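Local coordinates for 5-formaminoimidazole-4-carboxamide-1-(beta)-D-ribofuranosyl 5'-monophosphate synthetase (Methanocaldococcus jannaschii, PDB 2R7K), which catalyses the ATP- and formate-dependent formylation of AICAR to FAICAR, a folate-independent step of de novo purine biosynthesis, at the interface of chains A and B. Sequence-based numbering; all coordinates share one arbitrary frame. Chains: chain A/B, 5-formaminoimidazole-4-carboxamide-1-(beta)-D-ribofuranosyl 5'-monophosphate synthetase.

The interface of chains A and B. Residues chain A 219-220, 272, 276; chain B 53-54, 57-58.
B:Arg57 reaches across to chain A and meets A:Asp276 end-on, its two terminal nitrogens each taking one carboxylate oxygen. B:Arg57 NH1 donates to OD1 of A:Asp276 at 3.0 Å; OD1 lies close to the guanidinium plane and accepts through its syn lone pair. The salt bridge between B:Arg57 NH2 and OD2 of A:Asp276 is 2.9 Å long; the two planes are turned 49° apart, and OD2 is met on its syn side but tilted out of the guanidinium plane. B:Arg57 NH1 also donates to the backbone carbonyl O of A:Val220 at 2.9 Å, again tilted from that plane, and together these bonds limit rotation of the guanidinium. Within chain B, CG1 of B:Val53 sits over the centre of one guanidinium face and backs it from the same short helix. The bend at chi2 (-132°) is followed by a straight run through chi3 that carries the charged end out to A:Asp276.

Alongside the arginine's aliphatic stem, A:Glu219 runs the opposite way: its CG packs 3.6 Å from CD of B:Arg57. Its OE1 then shares a water with the backbone O of B:Arg57, and its carboxylate, not in contact with the guanidinium, may still favour the arginine's positive charge.

A:Phe272 makes the apolar side of the contact, its ring almost upright to the guanidinium (86°). A:Phe272 CE1 rests 3.6 Å from CA of B:Pro54, CG meets B:Val53 CG1, and CE2 of B:Phe58 comes in at the ring edge, 3.8 Å from A:Phe272 CZ.

This patch forms part of a subunit interface in the homohexamer. Helix 53-57 of chain B, with the residue after it, packs against the start of strand 219-230 and helix 268-285 of chain A, where A:Phe272 and A:Asp276 lie one turn apart.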
loop_
_atom_site.group_PDB
_atom_site.type_symbol
_atom_site.label_atom_id
_atom_site.label_comp_id
_atom_site.label_asym_id
_atom_site.label_seq_id
_atom_site.Cartn_x
_atom_site.Cartn_y
_atom_site.Cartn_z
ATOM N N GLU A 219 -25.034 2.972 12.765
ATOM C CA GLU A 219 -23.989 3.812 13.330
ATOM C C GLU A 219 -23.826 5.061 12.473
ATOM O O GLU A 219 -23.858 4.984 11.244
ATOM C CB GLU A 219 -22.663 3.050 13.357
ATOM C CG GLU A 219 -21.512 3.781 14.050
ATOM C CD GLU A 219 -20.142 3.260 13.623
ATOM O OE1 GLU A 219 -19.138 3.571 14.299
ATOM O OE2 GLU A 219 -20.064 2.538 12.606
ATOM N N VAL A 220 -23.679 6.210 13.127
ATOM C CA VAL A 220 -23.365 7.454 12.422
ATOM C C VAL A 220 -21.857 7.620 12.425
ATOM O O VAL A 220 -21.232 7.581 13.477
ATOM C CB VAL A 220 -24.031 8.692 13.073
ATOM C CG1 VAL A 220 -23.417 9.985 12.528
ATOM C CG2 VAL A 220 -25.532 8.674 12.827
ATOM N N PHE A 272 -20.663 14.559 16.935
ATOM C CA PHE A 272 -21.285 13.241 16.840
ATOM C C PHE A 272 -22.707 13.262 17.394
ATOM O O PHE A 272 -23.620 12.670 16.808
ATOM C CB PHE A 272 -20.436 12.188 17.561
ATOM C CG PHE A 272 -19.320 11.620 16.712
ATOM C CD1 PHE A 272 -18.007 11.997 16.927
ATOM C CD2 PHE A 272 -19.594 10.711 15.697
ATOM C CE1 PHE A 272 -16.971 11.476 16.140
ATOM C CE2 PHE A 272 -18.570 10.186 14.910
ATOM C CZ PHE A 272 -17.260 10.564 15.136
ATOM N N ASP A 276 -26.033 12.108 15.617
ATOM C CA ASP A 276 -26.886 11.128 16.283
ATOM C C ASP A 276 -28.328 11.643 16.397
ATOM O O ASP A 276 -29.274 10.936 16.042
ATOM C CB ASP A 276 -26.317 10.771 17.654
ATOM C CG ASP A 276 -25.070 9.887 17.559
ATOM O OD1 ASP A 276 -24.808 9.349 16.462
ATOM O OD2 ASP A 276 -24.359 9.727 18.575
ATOM N N VAL B 53 -17.610 8.808 22.534
ATOM C CA VAL B 53 -18.100 8.390 21.222
ATOM C C VAL B 53 -17.087 8.473 20.073
ATOM O O VAL B 53 -17.003 7.553 19.265
ATOM C CB VAL B 53 -19.387 9.146 20.822
ATOM C CG1 VAL B 53 -19.698 8.923 19.361
ATOM C CG2 VAL B 53 -20.556 8.688 21.679
ATOM N N PRO B 54 -16.332 9.584 19.977
ATOM C CA PRO B 54 -15.391 9.693 18.859
ATOM C C PRO B 54 -14.331 8.593 18.877
ATOM O O PRO B 54 -13.919 8.106 17.825
ATOM C CB PRO B 54 -14.732 11.061 19.092
ATOM C CG PRO B 54 -15.718 11.823 19.932
ATOM C CD PRO B 54 -16.305 10.781 20.836
ATOM N N ARG B 57 -16.056 5.169 17.895
ATOM C CA ARG B 57 -16.468 5.032 16.509
ATOM C C ARG B 57 -15.275 5.060 15.559
ATOM O O ARG B 57 -15.337 4.500 14.472
ATOM C CB ARG B 57 -17.507 6.090 16.128
ATOM C CG ARG B 57 -18.695 6.134 17.077
ATOM C CD ARG B 57 -20.022 6.144 16.338
ATOM N NE ARG B 57 -21.134 6.232 17.277
ATOM C CZ ARG B 57 -22.115 7.129 17.216
ATOM N NH1 ARG B 57 -22.162 8.012 16.229
ATOM N NH2 ARG B 57 -23.066 7.127 18.140
ATOM N N PHE B 58 -14.195 5.711 15.967
ATOM C CA PHE B 58 -12.987 5.724 15.146
ATOM C C PHE B 58 -12.100 4.515 15.477
ATOM O O PHE B 58 -11.126 4.249 14.781
ATOM C CB PHE B 58 -12.206 7.031 15.322
ATOM C CG PHE B 58 -12.750 8.191 14.519
ATOM C CD1 PHE B 58 -12.943 8.080 13.152
ATOM C CD2 PHE B 58 -13.032 9.404 15.131
ATOM C CE1 PHE B 58 -13.426 9.151 12.408
ATOM C CE2 PHE B 58 -13.514 10.481 14.395
ATOM C CZ PHE B 58 -13.713 10.354 13.034
HETATM O O HOH W 1 -16.835 2.687 13.507
#